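Local atomic coordinates of homoserine O-acetyltransferase (Bacillus anthracis str. 'Ames Ancestor', PDB entry 3I1I), a protein that probably transfers an acetyl group from acetyl-CoA to the hydroxyl of L-homoserine, an early step of methionine biosynthesis. Residues A[206-216]-A[274-282]. Sequence-based numbering, arbitrary orientation.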
ATOM      1  N   TRP A 206      11.621   5.053  10.386  1.00 26.23           N
ATOM      2  CA  TRP A 206      10.593   5.225  11.401  1.00 26.46           C
ATOM      3  C   TRP A 206      11.205   5.087  12.782  1.00 27.44           C
ATOM      4  O   TRP A 206      10.716   5.706  13.734  1.00 27.03           O
ATOM      5  CB  TRP A 206       9.468   4.214  11.225  1.00 25.62           C
ATOM      6  CG  TRP A 206       8.380   4.361  12.219  1.00 24.31           C
ATOM      7  CD1 TRP A 206       7.611   5.467  12.422  1.00 23.30           C
ATOM      8  CD2 TRP A 206       7.894   3.363  13.123  1.00 23.19           C
ATOM      9  NE1 TRP A 206       6.726   5.246  13.434  1.00 25.17           N
ATOM     10  CE2 TRP A 206       6.857   3.954  13.871  1.00 23.79           C
ATOM     11  CE3 TRP A 206       8.254   2.042  13.392  1.00 24.71           C
ATOM     12  CZ2 TRP A 206       6.161   3.270  14.861  1.00 23.07           C
ATOM     13  CZ3 TRP A 206       7.568   1.352  14.387  1.00 25.38           C
ATOM     14  CH2 TRP A 206       6.531   1.973  15.107  1.00 26.53           C
ATOM     15  N   LYS A 207      12.263   4.272  12.867  1.00 28.47           N
ATOM     16  CA  LYS A 207      13.023   4.054  14.096  1.00 29.62           C
ATOM     17  C   LYS A 207      12.144   3.829  15.304  1.00 29.56           C
ATOM     18  O   LYS A 207      12.307   4.483  16.334  1.00 29.06           O
ATOM     19  CB  LYS A 207      13.914   5.246  14.373  1.00 30.62           C
ATOM     20  CG  LYS A 207      15.115   5.362  13.461  1.00 33.47           C
ATOM     21  CD  LYS A 207      15.630   6.787  13.484  1.00 37.55           C
ATOM     22  CE  LYS A 207      16.889   6.983  12.628  1.00 40.23           C
ATOM     23  NZ  LYS A 207      16.915   8.375  12.050  1.00 42.60           N
ATOM     24  N   GLY A 208      11.194   2.921  15.168  1.00 29.92           N
ATOM     25  CA  GLY A 208      10.360   2.536  16.283  1.00 30.75           C
ATOM     26  C   GLY A 208       9.456   3.653  16.758  1.00 31.61           C
ATOM     27  O   GLY A 208       8.879   3.573  17.832  1.00 31.92           O
ATOM     28  N   GLY A 209       9.291   4.685  15.946  1.00 32.31           N
ATOM     29  CA  GLY A 209       8.504   5.833  16.364  1.00 32.52           C
ATOM     30  C   GLY A 209       9.345   6.961  16.932  1.00 32.59           C
ATOM     31  O   GLY A 209       8.831   8.055  17.130  1.00 32.16           O
ATOM     32  N   LYS A 210      10.633   6.727  17.152  1.00 32.70           N
ATOM     33  CA  LYS A 210      11.494   7.759  17.743  1.00 34.08           C
ATOM     34  C   LYS A 210      12.368   8.494  16.720  1.00 33.50           C
ATOM     35  O   LYS A 210      13.535   8.728  16.953  1.00 33.50           O
ATOM     36  CB  LYS A 210      12.371   7.159  18.849  1.00 34.36           C
ATOM     37  CG  LYS A 210      11.633   6.152  19.736  1.00 37.69           C
ATOM     38  CD  LYS A 210      11.751   6.501  21.206  1.00 42.95           C
ATOM     39  CE  LYS A 210      11.490   5.268  22.102  1.00 45.83           C
ATOM     40  NZ  LYS A 210      11.537   5.593  23.580  1.00 47.89           N
ATOM     41  N   TYR A 211      11.785   8.895  15.607  1.00 33.31           N
ATOM     42  CA  TYR A 211      12.550   9.520  14.518  1.00 33.16           C
ATOM     43  C   TYR A 211      12.801  11.008  14.769  1.00 34.13           C
ATOM     44  O   TYR A 211      13.481  11.673  13.976  1.00 33.44           O
ATOM     45  CB  TYR A 211      11.813   9.348  13.189  1.00 32.24           C
ATOM     46  CG  TYR A 211      10.355   9.739  13.312  1.00 30.14           C
ATOM     47  CD1 TYR A 211       9.967  11.067  13.256  1.00 27.62           C
ATOM     48  CD2 TYR A 211       9.372   8.775  13.546  1.00 26.93           C
ATOM     49  CE1 TYR A 211       8.626  11.429  13.422  1.00 28.36           C
ATOM     50  CE2 TYR A 211       8.052   9.122  13.714  1.00 26.64           C
ATOM     51  CZ  TYR A 211       7.680  10.450  13.652  1.00 27.02           C
ATOM     52  OH  TYR A 211       6.373  10.805  13.788  1.00 27.04           O
ATOM     53  N   GLY A 212      12.190  11.548  15.819  1.00 35.59           N
ATOM     54  CA  GLY A 212      12.334  12.969  16.147  1.00 36.85           C
ATOM     55  C   GLY A 212      11.878  13.923  15.052  1.00 38.30           C
ATOM     56  O   GLY A 212      10.688  14.002  14.722  1.00 38.33           O
ATOM     57  N   GLU A 213      12.829  14.655  14.482  1.00 39.75           N
ATOM     58  CA  GLU A 213      12.513  15.677  13.483  1.00 40.97           C
ATOM     59  C   GLU A 213      12.662  15.156  12.063  1.00 40.31           C
ATOM     60  O   GLU A 213      12.226  15.807  11.119  1.00 40.98           O
ATOM     61  CB  GLU A 213      13.401  16.922  13.681  1.00 42.11           C
ATOM     62  CG  GLU A 213      13.160  17.695  15.020  1.00 44.62           C
ATOM     63  CD  GLU A 213      11.674  17.838  15.372  1.00 49.22           C
ATOM     64  OE1 GLU A 213      10.909  18.369  14.517  1.00 51.11           O
ATOM     65  OE2 GLU A 213      11.272  17.416  16.497  1.00 51.67           O
ATOM     66  N   GLU A 214      13.258  13.981  11.914  1.00 39.27           N
ATOM     67  CA  GLU A 214      13.415  13.370  10.593  1.00 38.61           C
ATOM     68  C   GLU A 214      12.341  12.330  10.266  1.00 36.18           C
ATOM     69  O   GLU A 214      12.487  11.137  10.554  1.00 35.79           O
ATOM     70  CB  GLU A 214      14.806  12.783  10.458  1.00 39.30           C
ATOM     71  CG  GLU A 214      15.786  13.835   9.984  1.00 43.83           C
ATOM     72  CD  GLU A 214      17.210  13.472  10.291  1.00 48.32           C
ATOM     73  OE1 GLU A 214      17.997  13.394   9.324  1.00 51.02           O
ATOM     74  OE2 GLU A 214      17.526  13.257  11.494  1.00 51.15           O
ATOM     75  N   GLN A 215      11.274  12.816   9.644  1.00 33.80           N
ATOM     76  CA  GLN A 215      10.096  12.008   9.331  1.00 32.34           C
ATOM     77  C   GLN A 215      10.469  10.895   8.383  1.00 30.82           C
ATOM     78  O   GLN A 215      11.286  11.111   7.529  1.00 29.31           O
ATOM     79  CB  GLN A 215       9.017  12.877   8.672  1.00 31.90           C
ATOM     80  CG  GLN A 215       8.438  13.972   9.593  1.00 30.64           C
ATOM     81  CD  GLN A 215       7.549  13.428  10.692  1.00 30.89           C
ATOM     82  OE1 GLN A 215       7.050  12.298  10.614  1.00 30.65           O
ATOM     83  NE2 GLN A 215       7.321  14.239  11.717  1.00 30.37           N
ATOM     84  N   PRO A 216       9.857   9.702   8.531  1.00 29.89           N
ATOM     85  CA  PRO A 216      10.041   8.623   7.551  1.00 29.32           C
ATOM     86  C   PRO A 216       9.253   8.887   6.274  1.00 28.84           C
ATOM     87  O   PRO A 216       8.165   8.364   6.088  1.00 29.20           O
ATOM     88  CB  PRO A 216       9.522   7.395   8.289  1.00 29.37           C
ATOM     89  CG  PRO A 216       8.495   7.918   9.198  1.00 29.39           C
ATOM     90  CD  PRO A 216       8.946   9.301   9.612  1.00 29.65           C
ATOM     91  N   LEU A 274       4.045  19.051   5.834  1.00 33.26           N
ATOM     92  CA  LEU A 274       3.807  19.493   7.200  1.00 33.03           C
ATOM     93  C   LEU A 274       3.336  18.409   8.145  1.00 31.30           C
ATOM     94  O   LEU A 274       2.892  18.720   9.248  1.00 32.49           O
ATOM     95  CB  LEU A 274       2.737  20.601   7.226  1.00 33.86           C
ATOM     96  CG  LEU A 274       3.045  21.959   6.551  1.00 36.58           C
ATOM     97  CD1 LEU A 274       2.100  23.098   7.139  1.00 37.17           C
ATOM     98  CD2 LEU A 274       4.564  22.341   6.642  1.00 35.83           C
ATOM     99  N   VAL A 275       3.441  17.152   7.750  1.00 29.39           N
ATOM    100  CA  VAL A 275       2.680  16.084   8.388  1.00 27.45           C
ATOM    101  C   VAL A 275       3.568  15.242   9.270  1.00 26.86           C
ATOM    102  O   VAL A 275       4.726  15.050   8.959  1.00 26.22           O
ATOM    103  CB  VAL A 275       1.996  15.222   7.301  1.00 27.49           C
ATOM    104  CG1 VAL A 275       1.498  13.899   7.838  1.00 26.31           C
ATOM    105  CG2 VAL A 275       0.868  16.027   6.675  1.00 24.62           C
ATOM    106  N   ASP A 276       3.016  14.749  10.387  1.00 26.22           N
ATOM    107  CA  ASP A 276       3.755  13.858  11.291  1.00 25.36           C
ATOM    108  C   ASP A 276       3.335  12.388  11.153  1.00 24.61           C
ATOM    109  O   ASP A 276       2.165  12.047  11.257  1.00 25.64           O
ATOM    110  CB  ASP A 276       3.556  14.285  12.735  1.00 25.16           C
ATOM    111  CG  ASP A 276       4.280  13.368  13.715  1.00 25.77           C
ATOM    112  OD1 ASP A 276       5.534  13.247  13.604  1.00 25.08           O
ATOM    113  OD2 ASP A 276       3.584  12.768  14.562  1.00 22.66           O
ATOM    114  N   ALA A 277       4.313  11.514  10.995  1.00 23.87           N
ATOM    115  CA  ALA A 277       4.070  10.099  10.674  1.00 22.80           C
ATOM    116  C   ALA A 277       3.326   9.374  11.791  1.00 22.08           C
ATOM    117  O   ALA A 277       2.315   8.722  11.522  1.00 22.01           O
ATOM    118  CB  ALA A 277       5.398   9.365  10.332  1.00 21.57           C
ATOM    119  N   ASN A 278       3.828   9.462  13.022  1.00 21.48           N
ATOM    120  CA  ASN A 278       3.165   8.815  14.161  1.00 21.49           C
ATOM    121  C   ASN A 278       1.706   9.293  14.290  1.00 21.81           C
ATOM    122  O   ASN A 278       0.797   8.482  14.554  1.00 21.69           O
ATOM    123  CB  ASN A 278       3.919   9.076  15.469  1.00 21.24           C
ATOM    124  CG  ASN A 278       5.270   8.348  15.537  1.00 20.82           C
ATOM    125  OD1 ASN A 278       5.528   7.397  14.800  1.00 22.94           O
ATOM    126  ND2 ASN A 278       6.112   8.772  16.446  1.00 18.97           N
ATOM    127  N   SER A 279       1.501  10.595  14.073  1.00 21.36           N
ATOM    128  CA  SER A 279       0.197  11.176  14.135  1.00 22.45           C
ATOM    129  C   SER A 279      -0.709  10.532  13.068  1.00 23.27           C
ATOM    130  O   SER A 279      -1.883  10.187  13.321  1.00 22.20           O
ATOM    131  CB  SER A 279       0.270  12.690  13.928  1.00 22.46           C
ATOM    132  OG  SER A 279       0.797  13.325  15.079  1.00 22.79           O
ATOM    133  N   TRP A 280      -0.145  10.386  11.879  1.00 24.03           N
ATOM    134  CA  TRP A 280      -0.850   9.757  10.784  1.00 24.82           C
ATOM    135  C   TRP A 280      -1.265   8.344  11.179  1.00 24.14           C
ATOM    136  O   TRP A 280      -2.389   7.976  10.955  1.00 23.23           O
ATOM    137  CB  TRP A 280       0.033   9.721   9.526  1.00 25.61           C
ATOM    138  CG  TRP A 280      -0.723   9.272   8.327  1.00 26.51           C
ATOM    139  CD1 TRP A 280      -1.122   7.987   8.017  1.00 27.00           C
ATOM    140  CD2 TRP A 280      -1.211  10.107   7.300  1.00 27.81           C
ATOM    141  NE1 TRP A 280      -1.829   7.990   6.842  1.00 28.57           N
ATOM    142  CE2 TRP A 280      -1.895   9.280   6.376  1.00 28.23           C
ATOM    143  CE3 TRP A 280      -1.123  11.480   7.054  1.00 31.09           C
ATOM    144  CZ2 TRP A 280      -2.499   9.783   5.233  1.00 30.55           C
ATOM    145  CZ3 TRP A 280      -1.741  11.994   5.917  1.00 33.66           C
ATOM    146  CH2 TRP A 280      -2.406  11.140   5.008  1.00 34.12           C
HETATM  147  N   MSE A 281      -0.365   7.577  11.784  1.00 24.69           N
HETATM  148  CA  MSE A 281      -0.703   6.219  12.203  1.00 25.85           C
HETATM  149  C   MSE A 281      -1.892   6.211  13.187  1.00 25.09           C
HETATM  150  O   MSE A 281      -2.813   5.403  13.011  1.00 25.52           O
HETATM  151  CB  MSE A 281       0.456   5.489  12.908  1.00 26.21           C
HETATM  152  CG  MSE A 281       1.707   5.216  12.111  1.00 31.12           C
HETATM  153 SE   MSE A 281       2.958   4.150  13.259  0.65 38.22          SE
HETATM  154  CE  MSE A 281       1.747   3.401  14.474  1.00 25.58           C
ATOM    155  N   TYR A 282      -1.831   7.040  14.237  1.00 23.66           N
ATOM    156  CA  TYR A 282      -2.883   7.039  15.280  1.00 23.08           C
ATOM    157  C   TYR A 282      -4.241   7.399  14.700  1.00 22.35           C
ATOM    158  O   TYR A 282      -5.258   6.769  15.046  1.00 22.18           O
ATOM    159  CB  TYR A 282      -2.554   7.980  16.427  1.00 22.30           C
ATOM    160  CG  TYR A 282      -1.705   7.340  17.480  1.00 23.01           C
ATOM    161  CD1 TYR A 282      -0.338   7.291  17.347  1.00 24.14           C
ATOM    162  CD2 TYR A 282      -2.266   6.761  18.618  1.00 23.18           C
ATOM    163  CE1 TYR A 282       0.453   6.686  18.302  1.00 24.15           C
ATOM    164  CE2 TYR A 282      -1.463   6.166  19.585  1.00 22.43           C
ATOM    165  CZ  TYR A 282      -0.109   6.135  19.407  1.00 22.72           C
ATOM    166  OH  TYR A 282       0.733   5.558  20.314  1.00 25.00           O
TER
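The capped N-terminus of helix 277-289 is gripped by the loop 206-216, in the helical region that accompanies the alpha/beta-hydrolase core. Asp276 is the N-cap: OD2 accepts from the backbone N and OG of Ser279, while OD1 turns to the loop. There Tyr211 OH donates to Asp276 OD1 at 2.6 Å, from above the carboxylate plane, and Gln215 NE2 reaches the anti lone pair of the same OD1 at 2.8 Å. Both loop side chains also take first-turn amides: Asn278 N points almost straight (169°) at Tyr211 OH, 3.0 Å away, and, with the Gln215 chain bent at chi2 (-71°), Ala277 N lies 2.9 Å from Gln215 OE1. Toward the start of the loop Asn278 links two residues: its OD1 accepts from Trp206 NE1 at 2.8 Å, amide and indole planes perpendicular, and its ND2 donates to Gly209 O at 2.9 Å. Selenomethionine Met281 adds an oblique Met-aromatic contact, SE to Trp206 CZ2 3.7 Å, and Ala277 CB packs on the Pro216 ring. The loop joins helix 186-202, whose Ile200 and Arg201 touch Trp206, to helix 217-228, on which Trp280 packs; Met281 also meets Val254 of the second subunit.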